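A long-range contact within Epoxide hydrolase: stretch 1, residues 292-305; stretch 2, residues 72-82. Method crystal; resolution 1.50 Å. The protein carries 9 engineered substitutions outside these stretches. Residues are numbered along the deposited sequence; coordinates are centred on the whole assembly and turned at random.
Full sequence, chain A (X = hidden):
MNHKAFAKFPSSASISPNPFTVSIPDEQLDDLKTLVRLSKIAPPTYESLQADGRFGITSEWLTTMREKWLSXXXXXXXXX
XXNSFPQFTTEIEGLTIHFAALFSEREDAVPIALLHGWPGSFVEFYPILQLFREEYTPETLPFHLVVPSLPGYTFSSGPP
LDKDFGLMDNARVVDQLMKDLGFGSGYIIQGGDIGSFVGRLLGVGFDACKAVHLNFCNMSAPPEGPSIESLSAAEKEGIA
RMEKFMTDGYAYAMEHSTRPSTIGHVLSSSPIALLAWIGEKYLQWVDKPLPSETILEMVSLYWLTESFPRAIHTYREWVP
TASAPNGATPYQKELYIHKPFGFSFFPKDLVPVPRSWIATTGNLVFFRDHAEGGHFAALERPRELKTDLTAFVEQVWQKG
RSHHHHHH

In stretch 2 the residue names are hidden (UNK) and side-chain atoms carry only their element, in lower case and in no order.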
# COMPACT_ATOMS: atom_id res chain seq x y z
N SER A 292 7.28 -23.12 -1.42
CA SER A 292 5.95 -22.55 -1.22
C SER A 292 5.42 -22.85 0.18
O SER A 292 4.76 -22.01 0.79
CB SER A 292 5.00 -23.03 -2.30
OG SER A 292 5.38 -22.49 -3.56
N GLU A 293 5.73 -24.04 0.70
CA GLU A 293 5.39 -24.44 2.07
C GLU A 293 5.91 -23.44 3.12
O GLU A 293 5.20 -23.11 4.07
CB GLU A 293 5.91 -25.86 2.36
CG GLU A 293 5.91 -26.30 3.83
CD GLU A 293 4.53 -26.58 4.40
OE1 GLU A 293 3.57 -26.81 3.63
OE2 GLU A 293 4.40 -26.59 5.65
N THR A 294 7.13 -22.95 2.93
CA THR A 294 7.72 -21.97 3.84
C THR A 294 6.90 -20.68 3.85
O THR A 294 6.60 -20.14 4.92
CB THR A 294 9.19 -21.68 3.48
OG1 THR A 294 9.93 -22.91 3.55
CG2 THR A 294 9.80 -20.65 4.43
N ILE A 295 6.51 -20.21 2.67
CA ILE A 295 5.69 -19.00 2.58
C ILE A 295 4.34 -19.19 3.28
O ILE A 295 3.91 -18.32 4.04
CB ILE A 295 5.52 -18.53 1.11
CG1 ILE A 295 6.89 -18.21 0.50
CG2 ILE A 295 4.58 -17.31 1.03
CD1 ILE A 295 6.86 -17.70 -0.94
N LEU A 296 3.69 -20.33 3.05
CA LEU A 296 2.42 -20.61 3.72
C LEU A 296 2.56 -20.70 5.24
O LEU A 296 1.70 -20.22 5.97
CB LEU A 296 1.75 -21.87 3.16
CG LEU A 296 1.25 -21.77 1.71
CD1 LEU A 296 0.61 -23.09 1.27
CD2 LEU A 296 0.25 -20.63 1.53
N GLU A 297 3.66 -21.29 5.71
CA GLU A 297 3.95 -21.35 7.14
C GLU A 297 4.08 -19.96 7.76
O GLU A 297 3.46 -19.66 8.78
CB GLU A 297 5.25 -22.13 7.41
CG GLU A 297 5.12 -23.64 7.23
CD GLU A 297 6.46 -24.37 7.27
OE1 GLU A 297 7.52 -23.72 7.32
OE2 GLU A 297 6.43 -25.62 7.27
N MET A 298 4.88 -19.10 7.12
CA MET A 298 5.14 -17.76 7.66
C MET A 298 3.89 -16.89 7.64
O MET A 298 3.62 -16.16 8.60
CB MET A 298 6.27 -17.06 6.89
CG MET A 298 7.62 -17.78 6.95
SD MET A 298 8.14 -18.28 8.61
CE MET A 298 9.90 -18.50 8.34
N VAL A 299 3.14 -16.96 6.55
CA VAL A 299 1.91 -16.19 6.43
C VAL A 299 0.84 -16.69 7.41
O VAL A 299 0.17 -15.89 8.06
CB VAL A 299 1.39 -16.16 4.97
CG1 VAL A 299 0.01 -15.52 4.88
CG2 VAL A 299 2.36 -15.40 4.07
N SER A 300 0.70 -18.01 7.53
CA SER A 300 -0.24 -18.59 8.50
C SER A 300 0.12 -18.19 9.92
O SER A 300 -0.77 -17.86 10.71
CB SER A 300 -0.28 -20.12 8.37
OG SER A 300 -0.75 -20.51 7.09
N LEU A 301 1.41 -18.20 10.24
CA LEU A 301 1.89 -17.77 11.55
C LEU A 301 1.48 -16.33 11.84
O LEU A 301 0.96 -16.03 12.92
CB LEU A 301 3.41 -17.93 11.63
CG LEU A 301 4.13 -17.40 12.87
CD1 LEU A 301 3.67 -18.10 14.16
CD2 LEU A 301 5.64 -17.54 12.68
N TYR A 302 1.70 -15.44 10.87
CA TYR A 302 1.25 -14.05 11.01
C TYR A 302 -0.26 -13.95 11.17
O TYR A 302 -0.76 -13.18 12.00
CB TYR A 302 1.70 -13.23 9.80
CG TYR A 302 2.98 -12.46 10.00
CD1 TYR A 302 4.13 -13.08 10.48
CD2 TYR A 302 3.05 -11.10 9.69
CE1 TYR A 302 5.32 -12.37 10.67
CE2 TYR A 302 4.23 -10.38 9.86
CZ TYR A 302 5.36 -11.03 10.35
OH TYR A 302 6.52 -10.31 10.52
N TRP A 303 -1.00 -14.72 10.37
CA TRP A 303 -2.46 -14.68 10.40
C TRP A 303 -3.01 -15.08 11.76
O TRP A 303 -3.82 -14.37 12.36
CB TRP A 303 -3.06 -15.58 9.32
CG TRP A 303 -4.56 -15.63 9.40
CD1 TRP A 303 -5.32 -16.59 10.01
CD2 TRP A 303 -5.48 -14.66 8.88
NE1 TRP A 303 -6.65 -16.29 9.89
CE2 TRP A 303 -6.78 -15.11 9.20
CE3 TRP A 303 -5.33 -13.46 8.17
CZ2 TRP A 303 -7.93 -14.40 8.84
CZ3 TRP A 303 -6.48 -12.75 7.81
CH2 TRP A 303 -7.76 -13.23 8.14
N LEU A 304 -2.52 -16.22 12.25
CA LEU A 304 -3.03 -16.83 13.48
C LEU A 304 -2.67 -16.06 14.75
O LEU A 304 -3.24 -16.31 15.81
CB LEU A 304 -2.58 -18.29 13.57
CG LEU A 304 -3.12 -19.22 12.48
CD1 LEU A 304 -2.31 -20.51 12.40
CD2 LEU A 304 -4.60 -19.51 12.72
N THR A 305 -1.72 -15.13 14.64
CA THR A 305 -1.28 -14.32 15.77
C THR A 305 -1.63 -12.84 15.60
O THR A 305 -1.22 -12.01 16.41
CB THR A 305 0.24 -14.45 15.98
OG1 THR A 305 0.92 -14.08 14.77
CG2 THR A 305 0.61 -15.89 16.35
N UNK A 72 -3.36 -28.89 0.56
CA UNK A 72 -2.07 -29.49 0.92
C UNK A 72 -1.54 -29.08 2.30
O UNK A 72 -0.96 -29.90 3.01
o UNK A 72 -0.73 -29.70 -3.80
c UNK A 72 -1.32 -29.90 -1.50
c UNK A 72 -1.02 -29.21 -0.16
c UNK A 72 -0.38 -29.48 -2.63
o UNK A 72 0.71 -28.93 -2.35
N UNK A 73 -1.75 -27.82 2.67
CA UNK A 73 -1.14 -27.27 3.88
C UNK A 73 -1.68 -27.85 5.19
O UNK A 73 -2.89 -27.95 5.39
c UNK A 73 -1.31 -24.62 6.15
c UNK A 73 1.46 -24.36 6.18
c UNK A 73 0.72 -23.89 7.25
c UNK A 73 -0.57 -25.09 5.07
c UNK A 73 -0.67 -24.02 7.24
c UNK A 73 0.81 -24.96 5.09
c UNK A 73 -1.26 -25.74 3.90
N UNK A 74 -0.75 -28.22 6.08
CA UNK A 74 -1.10 -28.68 7.42
C UNK A 74 -0.26 -27.91 8.44
O UNK A 74 0.97 -27.98 8.43
c UNK A 74 -1.36 -30.76 8.89
o UNK A 74 -1.94 -30.02 9.72
o UNK A 74 -1.15 -31.98 9.10
c UNK A 74 -0.89 -30.19 7.54
N UNK A 75 -0.94 -27.17 9.31
CA UNK A 75 -0.29 -26.39 10.35
C UNK A 75 0.47 -27.24 11.37
O UNK A 75 1.52 -26.84 11.86
c UNK A 75 0.29 -23.25 13.57
c UNK A 75 -1.33 -25.52 11.06
c UNK A 75 1.54 -21.36 12.89
c UNK A 75 -0.96 -25.10 13.56
c UNK A 75 -0.80 -24.78 12.24
c UNK A 75 1.28 -21.67 11.55
c UNK A 75 1.06 -22.13 13.91
c UNK A 75 0.52 -22.78 11.20
n UNK A 75 -0.32 -24.19 14.36
c UNK A 75 0.01 -23.59 12.22
N UNK A 76 -0.07 -28.42 11.68
CA UNK A 76 0.44 -29.21 12.81
C UNK A 76 1.93 -29.62 12.75
O UNK A 76 2.63 -29.47 13.75
n UNK A 76 -2.70 -27.07 16.43
c UNK A 76 -1.87 -30.08 13.56
n UNK A 76 -4.89 -27.73 16.30
c UNK A 76 -0.46 -30.42 13.11
n UNK A 76 -3.26 -28.99 15.27
c UNK A 76 -1.89 -29.31 14.88
c UNK A 76 -3.61 -27.93 16.01
N UNK A 77 2.41 -30.15 11.60
CA UNK A 77 3.85 -30.43 11.50
C UNK A 77 4.74 -29.19 11.70
O UNK A 77 5.79 -29.29 12.34
c UNK A 77 2.67 -31.54 9.75
c UNK A 77 1.70 -30.57 10.37
c UNK A 77 4.01 -30.97 10.08
N UNK A 78 4.31 -28.05 11.17
CA UNK A 78 5.04 -26.80 11.39
C UNK A 78 5.02 -26.40 12.87
O UNK A 78 6.04 -26.02 13.43
c UNK A 78 4.46 -25.69 10.52
c UNK A 78 6.20 -21.80 11.15
c UNK A 78 4.29 -23.26 11.12
c UNK A 78 6.45 -24.13 10.57
c UNK A 78 5.08 -24.33 10.75
c UNK A 78 4.84 -22.00 11.32
c UNK A 78 7.01 -22.86 10.77
N UNK A 79 3.84 -26.50 13.49
CA UNK A 79 3.69 -26.23 14.91
C UNK A 79 4.61 -27.13 15.74
O UNK A 79 5.24 -26.67 16.69
o UNK A 79 -0.25 -25.17 17.18
o UNK A 79 -0.03 -27.35 17.13
c UNK A 79 2.23 -26.43 15.33
c UNK A 79 1.92 -26.04 16.75
c UNK A 79 0.44 -26.19 17.05
N UNK A 80 4.70 -28.41 15.37
CA UNK A 80 5.60 -29.34 16.04
C UNK A 80 7.06 -28.90 15.92
O UNK A 80 7.83 -29.02 16.88
c UNK A 80 5.41 -30.75 15.51
N UNK A 81 7.42 -28.39 14.75
CA UNK A 81 8.76 -27.84 14.53
C UNK A 81 9.01 -26.61 15.42
O UNK A 81 10.08 -26.47 16.01
n UNK A 81 10.07 -26.04 10.50
c UNK A 81 10.42 -27.08 12.73
c UNK A 81 10.69 -27.13 11.24
n UNK A 81 9.95 -23.90 9.65
c UNK A 81 10.60 -24.82 10.35
n UNK A 81 11.78 -24.53 10.89
c UNK A 81 8.99 -27.50 13.06
N UNK A 82 8.01 -25.74 15.51
CA UNK A 82 8.10 -24.59 16.42
C UNK A 82 8.41 -25.05 17.84
O UNK A 82 9.29 -24.50 18.51
c UNK A 82 6.80 -23.77 16.40
c UNK A 82 5.19 -22.20 15.29
c UNK A 82 7.57 -22.23 14.58
c UNK A 82 6.42 -23.07 15.09
O HOH W 1 1.88 -28.47 4.97
O HOH W 2 3.51 -27.93 8.06

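Position 72 carries three side-chain carbons in a row, the third bearing two oxygens. It makes no contact with stretch 1. This is Glu72.

Position 73 has one carbon followed by a ring of six carbons, with no oxygen on the ring. Its CA-to-CB bond points toward stretch 1, and the ring lies against Glu293, Leu296, Glu297 and Ser300. This is Phe73. Its CD1 is 3.8 Å from Leu296 CB, and its CE2 is 3.5 Å from Ser300 OG. Glu293 OE1 approaches the ring edge, 3.6 Å from Phe73 CD1.

Position 74 has two carbons, the second bearing two oxygens, and its CA-to-CB bond points away from stretch 1. This is Asp74. It caps the following helix: OD1 accepts from the backbone N of position 76 at 3.1 Å. Water 1 links Asp74 N to Glu293 OE1.

Position 75 has one carbon, then fused five- and six-membered rings holding eight carbons and one nitrogen. The rings lie against Glu297, Ser300, Leu301 and Leu304. Only tryptophan fits, so this is Trp75. Leu304 CD1 sits over the six-membered ring, 3.7 Å from its centroid and 5° off the normal, a CH-pi contact. Leu301 CD1 is 4.1 Å from Trp75 CH2.

Position 76 has three carbons, a nitrogen, then a carbon with two more nitrogens. It does not reach stretch 1. This is Arg76.

Position 77 has three carbons closing a ring onto the backbone N, without touching stretch 1. This is Pro77.

Position 78 again has one carbon and a six-carbon ring. Its CA-to-CB bond points toward Glu297's helix, and the ring meets Glu297 and Leu301. This is Phe78. Glu297 CB lies 3.7 Å from the ring centroid, nearly on the normal, a CH-pi contact. Leu301 CB lies at the ring edge, 4.3 Å from Phe78 CE2.

Position 79 has three carbons, the last with two oxygens, and is out of reach. This is Glu79. Its OE2 accepts from Trp75 NE1 at 3.0 Å, and its OE1 forms a salt bridge with Arg76 NH1 at 2.8 Å.

Position 80 has a single carbon, far from stretch 1. This is Ala80.

Position 81 has three carbons, a nitrogen, then a carbon with two nitrogens. Its end reaches Glu297. This is Arg81. The hydrogen bond is weak.

Position 82 has four carbons forked at the second. This is Leu82, with little contact.

The helices cross at 78°, their axes no closer than 10.8 Å, so side chains fill the gap. Phe73, Trp75 and Phe78 supply most of stretch 2's packing, and Glu297 touches all three. Glu297 lays its CB over the Phe78 ring, while its OE1 forms a salt bridge with Arg81 NH2 (3.4 Å). Waters 1 and 2 tie Glu293 to the Asp74 backbone.

Stretch 2, residues 72-82: EFDWRPFEARL
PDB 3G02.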